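Local coordinates for protein novel Thermotoga maritima enzyme TM1112 (Thermotoga maritima, PDB 1O5U) that is of unknown function but is probably an enzyme of the cupin family, with a EutQ-like cupin domain, at residues W33-E39 with P93-N99; Y54-V60 with V71-L77; K59-E65 with R85-L91. All coordinates share one frame; numbering follows the deposited sequence.

How the contacts relate
From the N terminus the chain first reaches the 33-39 segment, which is met by 93-99 near the C terminus. Contact 1 therefore closes the longest loop, and contacts 2 and 3 are both nested inside it. Contact 2 closes a short loop, joining 54-60 to 71-77 across a hairpin and its turn. Contact 3 closes a longer one, joining 59-65 to 85-91, so its segments alternate with those of contact 2 and the two cross. They share Lys59 and Val60. Contact 1 lies in the five-stranded sheet and contact 3 in the four-stranded one. Contact 2 turns the corner between the sheets, and Val94 packs on Val60 where they face each other.

Contact 1 (W33-E39 with P93-N99); sequences WPIWEKE and PVRKHYN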
loop_
_atom_site.group_PDB
_atom_site.type_symbol
_atom_site.label_atom_id
_atom_site.label_comp_id
_atom_site.label_asym_id
_atom_site.label_seq_id
_atom_site.Cartn_x
_atom_site.Cartn_y
_atom_site.Cartn_z
ATOM N N TRP A 33 -8.007 -11.327 1.027
ATOM C CA TRP A 33 -6.933 -11.018 0.132
ATOM C C TRP A 33 -5.651 -11.612 0.696
ATOM O O TRP A 33 -5.481 -11.612 1.925
ATOM C CB TRP A 33 -6.757 -9.521 0.011
ATOM C CG TRP A 33 -7.893 -8.742 -0.641
ATOM C CD1 TRP A 33 -9.007 -9.210 -1.196
ATOM C CD2 TRP A 33 -7.920 -7.317 -0.806
ATOM N NE1 TRP A 33 -9.784 -8.174 -1.679
ATOM C CE2 TRP A 33 -9.132 -6.992 -1.444
ATOM C CE3 TRP A 33 -7.058 -6.288 -0.426
ATOM C CZ2 TRP A 33 -9.479 -5.674 -1.773
ATOM C CZ3 TRP A 33 -7.381 -4.973 -0.774
ATOM C CH2 TRP A 33 -8.595 -4.683 -1.408
ATOM N N PRO A 34 -4.702 -11.999 -0.153
ATOM C CA PRO A 34 -3.378 -12.429 0.348
ATOM C C PRO A 34 -2.679 -11.393 1.218
ATOM O O PRO A 34 -2.941 -10.181 1.085
ATOM C CB PRO A 34 -2.560 -12.636 -0.936
ATOM C CG PRO A 34 -3.312 -11.883 -1.998
ATOM C CD PRO A 34 -4.746 -11.977 -1.630
ATOM N N ILE A 35 -1.748 -11.868 2.041
ATOM C CA ILE A 35 -1.028 -11.043 2.995
ATOM C C ILE A 35 0.429 -10.990 2.566
ATOM O O ILE A 35 1.015 -12.008 2.182
ATOM C CB ILE A 35 -1.182 -11.604 4.429
ATOM C CG1 ILE A 35 -2.626 -11.402 4.936
ATOM C CG2 ILE A 35 -0.246 -10.812 5.382
ATOM C CD1 ILE A 35 -2.977 -12.178 6.238
ATOM N N TRP A 36 1.010 -9.803 2.674
ATOM C CA TRP A 36 2.413 -9.515 2.390
ATOM C C TRP A 36 2.993 -8.757 3.590
ATOM O O TRP A 36 2.337 -7.899 4.195
ATOM C CB TRP A 36 2.525 -8.649 1.165
ATOM C CG TRP A 36 3.908 -8.248 0.738
ATOM C CD1 TRP A 36 4.720 -8.927 -0.076
ATOM C CD2 TRP A 36 4.542 -6.996 0.985
ATOM N NE1 TRP A 36 5.866 -8.206 -0.316
ATOM C CE2 TRP A 36 5.783 -7.017 0.340
ATOM C CE3 TRP A 36 4.199 -5.867 1.714
ATOM C CZ2 TRP A 36 6.649 -5.956 0.366
ATOM C CZ3 TRP A 36 5.072 -4.819 1.763
ATOM C CH2 TRP A 36 6.292 -4.869 1.083
ATOM N N GLU A 37 4.217 -9.105 3.956
ATOM C CA GLU A 37 4.913 -8.433 5.039
ATOM C C GLU A 37 6.319 -8.061 4.597
ATOM O O GLU A 37 6.945 -8.776 3.811
ATOM C CB GLU A 37 5.054 -9.411 6.210
ATOM C CG GLU A 37 3.772 -9.750 6.880
ATOM C CD GLU A 37 4.019 -10.580 8.146
ATOM O OE1 GLU A 37 4.446 -10.025 9.167
ATOM O OE2 GLU A 37 3.805 -11.783 8.092
ATOM N N LYS A 38 6.863 -7.031 5.210
ATOM C CA LYS A 38 8.204 -6.570 4.881
ATOM C C LYS A 38 8.806 -5.914 6.099
ATOM O O LYS A 38 8.163 -5.114 6.779
ATOM C CB LYS A 38 8.181 -5.557 3.763
ATOM C CG LYS A 38 9.512 -5.209 3.136
ATOM C CD LYS A 38 10.003 -6.368 2.376
ATOM C CE LYS A 38 11.140 -6.028 1.531
ATOM N NZ LYS A 38 12.304 -5.828 2.349
ATOM N N GLU A 39 10.078 -6.242 6.341
ATOM C CA GLU A 39 10.809 -5.692 7.463
ATOM C C GLU A 39 11.290 -4.291 7.109
ATOM O O GLU A 39 11.203 -3.892 5.969
ATOM C CB GLU A 39 12.020 -6.594 7.775
ATOM C CG GLU A 39 13.115 -6.482 6.730
ATOM C CD GLU A 39 12.848 -7.199 5.380
ATOM O OE1 GLU A 39 11.876 -8.020 5.213
ATOM O OE2 GLU A 39 13.710 -6.987 4.480
ATOM N N PRO A 93 7.932 -2.203 10.433
ATOM C CA PRO A 93 7.581 -3.419 9.687
ATOM C C PRO A 93 6.132 -3.468 9.249
ATOM O O PRO A 93 5.209 -3.255 10.063
ATOM C CB PRO A 93 7.903 -4.539 10.679
ATOM C CG PRO A 93 8.919 -3.966 11.522
ATOM C CD PRO A 93 8.718 -2.511 11.640
ATOM N N VAL A 94 5.933 -3.803 7.979
ATOM C CA VAL A 94 4.611 -3.700 7.328
ATOM C C VAL A 94 3.976 -5.046 7.214
ATOM O O VAL A 94 4.679 -6.029 6.977
ATOM C CB VAL A 94 4.595 -2.849 6.038
ATOM C CG1 VAL A 94 5.052 -1.489 6.350
ATOM C CG2 VAL A 94 5.428 -3.397 4.951
ATOM N N ARG A 95 2.660 -5.099 7.457
ATOM C CA ARG A 95 1.795 -6.249 7.150
ATOM C C ARG A 95 0.576 -5.714 6.444
ATOM O O ARG A 95 -0.053 -4.770 6.902
ATOM C CB ARG A 95 1.382 -7.030 8.385
ATOM C CG ARG A 95 0.512 -8.187 8.101
ATOM C CD ARG A 95 0.217 -9.056 9.318
ATOM N NE ARG A 95 1.436 -9.523 9.942
ATOM C CZ ARG A 95 1.675 -9.544 11.233
ATOM N NH1 ARG A 95 2.850 -9.966 11.651
ATOM N NH2 ARG A 95 0.771 -9.148 12.116
ATOM N N LYS A 96 0.241 -6.285 5.296
ATOM C CA LYS A 96 -0.903 -5.785 4.534
ATOM C C LYS A 96 -1.617 -6.889 3.809
ATOM O O LYS A 96 -1.015 -7.957 3.497
ATOM C CB LYS A 96 -0.438 -4.724 3.533
ATOM C CG LYS A 96 0.399 -5.231 2.451
ATOM C CD LYS A 96 1.038 -4.115 1.624
ATOM C CE LYS A 96 1.294 -4.619 0.209
ATOM N NZ LYS A 96 1.512 -3.444 -0.708
ATOM N N HIS A 97 -2.906 -6.654 3.566
ATOM C CA HIS A 97 -3.700 -7.420 2.577
ATOM C C HIS A 97 -3.575 -6.697 1.226
ATOM O O HIS A 97 -3.572 -5.448 1.200
ATOM C CB HIS A 97 -5.183 -7.482 3.007
ATOM C CG HIS A 97 -5.466 -8.471 4.099
ATOM N ND1 HIS A 97 -5.598 -9.821 3.855
ATOM C CD2 HIS A 97 -5.681 -8.304 5.429
ATOM C CE1 HIS A 97 -5.826 -10.458 4.994
ATOM N NE2 HIS A 97 -5.894 -9.558 5.970
ATOM N N TYR A 98 -3.478 -7.442 0.114
ATOM C CA TYR A 98 -3.295 -6.815 -1.200
ATOM C C TYR A 98 -4.086 -7.517 -2.276
ATOM O O TYR A 98 -4.312 -8.719 -2.209
ATOM C CB TYR A 98 -1.806 -6.677 -1.585
ATOM C CG TYR A 98 -1.174 -7.982 -1.940
ATOM C CD1 TYR A 98 -1.191 -8.465 -3.249
ATOM C CD2 TYR A 98 -0.626 -8.785 -0.964
ATOM C CE1 TYR A 98 -0.625 -9.722 -3.556
ATOM C CE2 TYR A 98 -0.063 -10.003 -1.263
ATOM C CZ TYR A 98 -0.060 -10.480 -2.535
ATOM O OH TYR A 98 0.502 -11.741 -2.778
ATOM N N ASN A 99 -4.548 -6.735 -3.252
ATOM C CA ASN A 99 -5.386 -7.231 -4.359
ATOM C C ASN A 99 -4.848 -6.614 -5.623
ATOM O O ASN A 99 -4.781 -5.414 -5.724
ATOM C CB ASN A 99 -6.865 -6.834 -4.161
ATOM C CG ASN A 99 -7.794 -7.456 -5.177
ATOM O OD1 ASN A 99 -7.820 -8.698 -5.353
ATOM N ND2 ASN A 99 -8.584 -6.609 -5.864
HETATM O O HOH W 1 1.654 -12.879 -0.451
HETATM O O HOH W 2 5.840 -7.631 9.375
#
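Trp33 CG sits beside the backbone N (chi1 -66°), which turns the ring toward Asn99. The backbone sets Asn99 CB over the centre of the six-membered ring, 3.5 Å from the Trp33 centroid in a CH-pi contact. The Asn99 torsion (chi1 -173°) then turns the amide back across the indole, and the two planes stack 20° apart. The setting is an antiparallel pair in a cupin beta barrel: strand 35-38 is the outermost strand of its sheet within the chain and runs along strand 93-100. Backbone bonds link Trp36 with Lys96 and Lys38 with Val94 in both directions. Pro34 lays CG over one face of the Tyr98 ring, crossing it at about a right angle. Ile35 places CG1 over one face of the His97 imidazole, 3.3 Å from His97 CE1. The edge of that imidazole is held as well: His97 ND1 donates to Trp33 O at 2.6 Å, with the acceptor in the ring plane. On the same side of the sheet, Glu37 and Arg95 run side by side. Glu37 OE1 takes NH1 of Arg95 at 3.0 Å in a salt bridge, and a weak bond from its NE. The other side turns inward. There Trp36 CZ3 meets Val94 CG2 at 3.5 Å, and the Trp36 ring also meets Trp88. Lys96 NZ is covalently linked to an unidentified ligand, which may mark a pocket. At the Tyr98 end, one water bridges Tyr98 OH and Ile35 O, 2.8 Å from each.

Contact 2 (Y54-V60 with V71-L77); sequences YILEGKV and VIEKGDL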
loop_
_atom_site.group_PDB
_atom_site.type_symbol
_atom_site.label_atom_id
_atom_site.label_comp_id
_atom_site.label_asym_id
_atom_site.label_seq_id
_atom_site.Cartn_x
_atom_site.Cartn_y
_atom_site.Cartn_z
ATOM N N TYR A 54 -4.548 -2.933 1.938
ATOM C CA TYR A 54 -5.032 -2.515 3.250
ATOM C C TYR A 54 -3.940 -2.793 4.307
ATOM O O TYR A 54 -3.520 -3.919 4.488
ATOM C CB TYR A 54 -6.342 -3.211 3.624
ATOM C CG TYR A 54 -6.878 -2.744 4.954
ATOM C CD1 TYR A 54 -6.867 -3.581 6.077
ATOM C CD2 TYR A 54 -7.268 -1.408 5.133
ATOM C CE1 TYR A 54 -7.318 -3.142 7.280
ATOM C CE2 TYR A 54 -7.670 -0.957 6.372
ATOM C CZ TYR A 54 -7.722 -1.822 7.419
ATOM O OH TYR A 54 -8.170 -1.359 8.642
ATOM N N ILE A 55 -3.498 -1.756 4.983
ATOM C CA ILE A 55 -2.380 -1.863 5.942
ATOM C C ILE A 55 -2.852 -2.294 7.339
ATOM O O ILE A 55 -3.612 -1.575 8.050
ATOM C CB ILE A 55 -1.563 -0.533 6.025
ATOM C CG1 ILE A 55 -1.230 0.048 4.670
ATOM C CG2 ILE A 55 -0.302 -0.686 6.856
ATOM C CD1 ILE A 55 -0.527 -0.877 3.729
ATOM N N LEU A 56 -2.386 -3.486 7.739
ATOM C CA LEU A 56 -2.684 -4.019 9.048
ATOM C C LEU A 56 -1.737 -3.480 10.112
ATOM O O LEU A 56 -2.130 -3.245 11.244
ATOM C CB LEU A 56 -2.617 -5.570 9.020
ATOM C CG LEU A 56 -3.660 -6.267 8.134
ATOM C CD1 LEU A 56 -3.448 -7.759 8.105
ATOM C CD2 LEU A 56 -5.057 -5.961 8.658
ATOM N N GLU A 57 -0.465 -3.329 9.748
ATOM C CA GLU A 57 0.565 -2.825 10.625
ATOM C C GLU A 57 1.625 -2.139 9.797
ATOM O O GLU A 57 1.854 -2.508 8.660
ATOM C CB GLU A 57 1.257 -3.958 11.389
ATOM C CG GLU A 57 0.364 -4.824 12.255
ATOM C CD GLU A 57 -0.222 -4.082 13.472
ATOM O OE1 GLU A 57 0.287 -3.019 13.895
ATOM O OE2 GLU A 57 -1.228 -4.593 14.018
ATOM N N GLY A 58 2.287 -1.160 10.401
ATOM C CA GLY A 58 3.488 -0.599 9.805
ATOM C C GLY A 58 3.376 0.820 9.332
ATOM O O GLY A 58 2.368 1.490 9.580
ATOM N N LYS A 59 4.440 1.270 8.715
ATOM C CA LYS A 59 4.573 2.674 8.275
ATOM C C LYS A 59 5.594 2.671 7.174
ATOM O O LYS A 59 6.715 2.152 7.348
ATOM C CB LYS A 59 5.041 3.586 9.382
ATOM C CG LYS A 59 5.200 5.068 8.930
ATOM C CD LYS A 59 5.667 5.953 10.013
ATOM C CE LYS A 59 5.629 7.377 9.565
ATOM N NZ LYS A 59 6.115 8.337 10.678
ATOM N N VAL A 60 5.239 3.287 6.048
ATOM C CA VAL A 60 6.080 3.339 4.875
ATOM C C VAL A 60 6.044 4.731 4.289
ATOM O O VAL A 60 4.975 5.334 4.263
ATOM C CB VAL A 60 5.581 2.383 3.781
ATOM C CG1 VAL A 60 6.561 2.311 2.627
ATOM C CG2 VAL A 60 5.369 0.996 4.355
ATOM N N VAL A 71 3.003 9.021 2.873
ATOM C CA VAL A 71 3.203 8.101 3.971
ATOM C C VAL A 71 1.945 7.251 4.022
ATOM O O VAL A 71 0.771 7.773 3.916
ATOM C CB VAL A 71 3.401 8.871 5.297
ATOM C CG1 VAL A 71 3.300 7.941 6.524
ATOM C CG2 VAL A 71 4.735 9.548 5.274
ATOM N N ILE A 72 2.163 5.968 4.221
ATOM C CA ILE A 72 1.047 5.042 4.452
ATOM C C ILE A 72 1.283 4.310 5.741
ATOM O O ILE A 72 2.421 4.022 6.098
ATOM C CB ILE A 72 0.862 4.081 3.300
ATOM C CG1 ILE A 72 2.144 3.369 2.951
ATOM C CG2 ILE A 72 0.406 4.842 2.064
ATOM C CD1 ILE A 72 1.993 2.375 1.762
ATOM N N GLU A 73 0.219 4.094 6.472
ATOM C CA GLU A 73 0.354 3.510 7.796
ATOM C C GLU A 73 -0.858 2.713 8.165
ATOM O O GLU A 73 -1.804 2.610 7.352
ATOM C CB GLU A 73 0.736 4.556 8.824
ATOM C CG GLU A 73 -0.216 5.647 9.012
ATOM C CD GLU A 73 0.403 6.877 9.699
ATOM O OE1 GLU A 73 1.682 7.050 9.939
ATOM O OE2 GLU A 73 -0.465 7.673 9.983
ATOM N N LYS A 74 -0.827 2.108 9.371
ATOM C CA LYS A 74 -1.874 1.171 9.776
ATOM C C LYS A 74 -3.236 1.795 9.556
ATOM O O LYS A 74 -3.509 2.940 9.967
ATOM C CB LYS A 74 -1.669 0.788 11.260
ATOM C CG LYS A 74 -2.717 -0.109 11.822
ATOM C CD LYS A 74 -2.348 -0.428 13.288
ATOM C CE LYS A 74 -3.340 -1.389 13.927
ATOM N NZ LYS A 74 -3.196 -1.381 15.419
ATOM N N GLY A 75 -4.128 1.009 9.001
ATOM C CA GLY A 75 -5.527 1.438 8.792
ATOM C C GLY A 75 -5.792 2.109 7.488
ATOM O O GLY A 75 -6.945 2.352 7.147
ATOM N N ASP A 76 -4.753 2.362 6.697
ATOM C CA ASP A 76 -4.953 2.948 5.385
ATOM C C ASP A 76 -5.312 1.926 4.331
ATOM O O ASP A 76 -4.738 0.827 4.316
ATOM C CB ASP A 76 -3.659 3.635 4.907
ATOM C CG ASP A 76 -3.353 4.931 5.630
ATOM O OD1 ASP A 76 -2.190 5.394 5.494
ATOM O OD2 ASP A 76 -4.230 5.577 6.270
ATOM N N LEU A 77 -6.175 2.354 3.407
ATOM C CA LEU A 77 -6.497 1.666 2.162
ATOM C C LEU A 77 -5.818 2.477 1.080
ATOM O O LEU A 77 -6.135 3.651 0.873
ATOM C CB LEU A 77 -7.963 1.642 1.941
ATOM C CG LEU A 77 -8.433 0.802 0.742
ATOM C CD1 LEU A 77 -8.203 -0.702 0.963
ATOM C CD2 LEU A 77 -9.888 1.082 0.516
HETATM O O HOH W 3 -9.030 1.376 8.760
HETATM O O HOH W 4 1.116 2.975 11.666
#
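Ile55 meets Asp76 and Gly75 in the tight part of this contact. Ile55 N donates to Asp76 O at 2.9 Å, and the N-H of Gly75 points almost straight at Ile55 O (171°). Ile55 CB rests 3.4 Å from Glu73 O. Farther on, Val60 and Ile72 exchange two backbone bonds, and Val60 CB touches Ile72 CG1 at 3.7 Å. Between these ladders 54-60 makes a classic beta bulge at Leu56 and Glu57, opposite Arg95, while the other segment makes a type II turn from Glu73 to Asp76. Asp76 OD1 accepts Glu73 N within that turn, and OD2 pairs with Lys19. Tyr54 CG, trans to the backbone N (chi1 -178°), carries the ring obliquely alongside the turn, Tyr54 CE2 3.5 Å from Gly75 O. A water joins Tyr54 OH to Gly75 O. A serine in place of Tyr54 would probably open a gap beside Gly75 and leave that water without its phenol mate. The outer side is looser. Lys74 is extended along Glu57, but Lys74 NZ and Glu57 OE2, 4.0 Å apart, are too distant for a direct ion pair. A water bridges Gly58 O and Lys74 N. Helix 22-28 packs against Tyr54 and Leu77, strand 16-18 touches Ile72, and strand 93-100 lies beside Ile55.

Contact 3 (K59-E65 with R85-L91); sequences KVEVTTE and RCRWKVL
Trp88 offers one face of its indole to Val62, whose CG2 stands 4.0 Å from the centroid of the five-membered ring, 11° off the normal. The two side chains lie alongside each other. Cys86 SG sits at the edge of the indole, in its plane, and also touches Val62 CG1. Val60 comes in obliquely, with CG1 3.5 Å from Trp88 CE3. Phe43 meets the same indole. The first torsion of Trp88 (chi1 -83°) keeps CG beside the backbone N and lays the indole with one face against Val62 CG2. The other flat group, the Arg85 guanidinium, has Glu65 at its edge. Glu65 OE1 and Arg85 NH2 form a long salt bridge of 3.6 Å. On the outward side, Leu91 CD1 packs 3.5 Å from Glu61 CD. A water spans Glu61 OE1 and Lys89 NZ, which are 4.4 Å apart and do not pair directly. Arg87 turns its end away from strand 58-64 and is paired with Asp44 and Glu42. Six backbone bonds hold the strands, among them Arg87 N to Thr63 O at 2.8 Å. Thus Val60, Val62, Cys86 and Trp88 share one face of an antiparallel pair, and Glu61, Thr63, Arg87 and Lys89 share the other. An unidentified ligand lies about 3 Å from the Trp88 side chain (nearest atoms), consistent with a pocket inside the barrel, as is usual for cupins.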
loop_
_atom_site.group_PDB
_atom_site.type_symbol
_atom_site.label_atom_id
_atom_site.label_comp_id
_atom_site.label_asym_id
_atom_site.label_seq_id
_atom_site.Cartn_x
_atom_site.Cartn_y
_atom_site.Cartn_z
ATOM N N LYS A 59 4.440 1.270 8.715
ATOM C CA LYS A 59 4.573 2.674 8.275
ATOM C C LYS A 59 5.594 2.671 7.174
ATOM O O LYS A 59 6.715 2.152 7.348
ATOM C CB LYS A 59 5.041 3.586 9.382
ATOM C CG LYS A 59 5.200 5.068 8.930
ATOM C CD LYS A 59 5.667 5.953 10.013
ATOM C CE LYS A 59 5.629 7.377 9.565
ATOM N NZ LYS A 59 6.115 8.337 10.678
ATOM N N VAL A 60 5.239 3.287 6.048
ATOM C CA VAL A 60 6.080 3.339 4.875
ATOM C C VAL A 60 6.044 4.731 4.289
ATOM O O VAL A 60 4.975 5.334 4.263
ATOM C CB VAL A 60 5.581 2.383 3.781
ATOM C CG1 VAL A 60 6.561 2.311 2.627
ATOM C CG2 VAL A 60 5.369 0.996 4.355
ATOM N N GLU A 61 7.204 5.236 3.874
ATOM C CA GLU A 61 7.314 6.489 3.095
ATOM C C GLU A 61 7.473 6.044 1.615
ATOM O O GLU A 61 8.427 5.337 1.317
ATOM C CB GLU A 61 8.540 7.307 3.503
ATOM C CG GLU A 61 8.424 8.032 4.861
ATOM C CD GLU A 61 9.735 8.640 5.402
ATOM O OE1 GLU A 61 10.858 8.277 4.938
ATOM O OE2 GLU A 61 9.661 9.463 6.385
ATOM N N VAL A 62 6.569 6.453 0.732
ATOM C CA VAL A 62 6.707 6.112 -0.709
ATOM C C VAL A 62 7.088 7.406 -1.468
ATOM O O VAL A 62 6.512 8.435 -1.232
ATOM C CB VAL A 62 5.427 5.476 -1.228
ATOM C CG1 VAL A 62 5.481 5.227 -2.688
ATOM C CG2 VAL A 62 5.104 4.201 -0.473
ATOM N N THR A 63 8.113 7.356 -2.330
ATOM C CA THR A 63 8.489 8.469 -3.185
ATOM C C THR A 63 8.374 7.955 -4.609
ATOM O O THR A 63 9.045 6.989 -4.960
ATOM C CB THR A 63 9.934 8.899 -2.922
ATOM O OG1 THR A 63 10.060 9.284 -1.538
ATOM C CG2 THR A 63 10.266 10.144 -3.689
ATOM N N THR A 64 7.540 8.603 -5.408
ATOM C CA THR A 64 7.343 8.184 -6.788
ATOM C C THR A 64 8.521 8.630 -7.656
ATOM O O THR A 64 9.347 9.458 -7.254
ATOM C CB THR A 64 6.032 8.698 -7.352
ATOM O OG1 THR A 64 6.056 10.122 -7.492
ATOM C CG2 THR A 64 4.906 8.399 -6.453
ATOM N N GLU A 65 8.598 8.084 -8.859
ATOM C CA GLU A 65 9.673 8.447 -9.774
ATOM C C GLU A 65 9.782 9.949 -9.994
ATOM O O GLU A 65 10.897 10.490 -10.140
ATOM C CB GLU A 65 9.422 7.782 -11.125
ATOM C CG GLU A 65 10.637 7.689 -11.996
ATOM C CD GLU A 65 10.305 7.021 -13.311
ATOM O OE1 GLU A 65 9.083 6.795 -13.607
ATOM O OE2 GLU A 65 11.270 6.750 -14.054
ATOM N N ARG A 85 6.350 3.739 -10.978
ATOM C CA ARG A 85 7.618 3.359 -10.419
ATOM C C ARG A 85 7.881 4.231 -9.200
ATOM O O ARG A 85 7.748 5.430 -9.260
ATOM C CB ARG A 85 8.716 3.561 -11.454
ATOM C CG ARG A 85 9.952 2.807 -11.144
ATOM C CD ARG A 85 10.917 2.718 -12.331
ATOM N NE ARG A 85 10.449 1.816 -13.403
ATOM C CZ ARG A 85 9.857 2.207 -14.561
ATOM N NH1 ARG A 85 9.480 1.303 -15.450
ATOM N NH2 ARG A 85 9.663 3.493 -14.864
ATOM N N CYS A 86 8.262 3.609 -8.094
ATOM C CA CYS A 86 8.463 4.325 -6.866
ATOM C C CYS A 86 9.477 3.624 -6.022
ATOM O O CYS A 86 9.986 2.560 -6.389
ATOM C CB CYS A 86 7.142 4.442 -6.099
ATOM S SG CYS A 86 6.450 2.859 -5.588
ATOM N N ARG A 87 9.819 4.259 -4.910
ATOM C CA ARG A 87 10.695 3.652 -3.919
ATOM C C ARG A 87 9.940 3.613 -2.622
ATOM O O ARG A 87 9.329 4.607 -2.240
ATOM C CB ARG A 87 11.947 4.484 -3.758
ATOM C CG ARG A 87 13.010 3.852 -2.862
ATOM C CD ARG A 87 14.392 4.331 -3.218
ATOM N NE ARG A 87 15.445 3.728 -2.400
ATOM C CZ ARG A 87 16.140 2.628 -2.720
ATOM N NH1 ARG A 87 15.916 1.972 -3.836
ATOM N NH2 ARG A 87 17.073 2.183 -1.895
ATOM N N TRP A 88 9.932 2.442 -1.998
ATOM C CA TRP A 88 9.406 2.215 -0.672
ATOM C C TRP A 88 10.496 2.338 0.381
ATOM O O TRP A 88 11.579 1.752 0.236
ATOM C CB TRP A 88 8.811 0.793 -0.566
ATOM C CG TRP A 88 7.396 0.649 -1.080
ATOM C CD1 TRP A 88 6.921 1.086 -2.267
ATOM C CD2 TRP A 88 6.303 0.006 -0.420
ATOM N NE1 TRP A 88 5.587 0.768 -2.386
ATOM C CE2 TRP A 88 5.182 0.096 -1.271
ATOM C CE3 TRP A 88 6.156 -0.675 0.790
ATOM C CZ2 TRP A 88 3.959 -0.389 -0.918
ATOM C CZ3 TRP A 88 4.941 -1.183 1.114
ATOM C CH2 TRP A 88 3.851 -1.039 0.279
ATOM N N LYS A 89 10.212 3.080 1.449
ATOM C CA LYS A 89 11.063 3.089 2.653
ATOM C C LYS A 89 10.225 2.630 3.817
ATOM O O LYS A 89 9.342 3.374 4.301
ATOM C CB LYS A 89 11.612 4.488 2.928
ATOM C CG LYS A 89 12.664 4.487 4.035
ATOM C CD LYS A 89 13.377 5.788 4.168
ATOM C CE LYS A 89 14.396 5.689 5.303
ATOM N NZ LYS A 89 15.035 7.004 5.635
ATOM N N VAL A 90 10.427 1.387 4.215
ATOM C CA VAL A 90 9.625 0.776 5.256
ATOM C C VAL A 90 10.246 1.207 6.603
ATOM O O VAL A 90 11.361 0.846 6.936
ATOM C CB VAL A 90 9.630 -0.746 5.163
ATOM C CG1 VAL A 90 8.909 -1.340 6.382
ATOM C CG2 VAL A 90 9.025 -1.269 3.833
ATOM N N LEU A 91 9.544 2.048 7.344
ATOM C CA LEU A 91 10.065 2.608 8.584
ATOM C C LEU A 91 9.679 1.763 9.796
ATOM O O LEU A 91 10.450 1.666 10.773
ATOM C CB LEU A 91 9.495 4.016 8.761
ATOM C CG LEU A 91 9.907 5.045 7.706
ATOM C CD1 LEU A 91 9.124 6.309 7.923
ATOM C CD2 LEU A 91 11.391 5.318 7.715
HETATM O O HOH W 5 13.313 8.822 6.191
HETATM O O HOH W 6 5.963 6.345 -12.274
#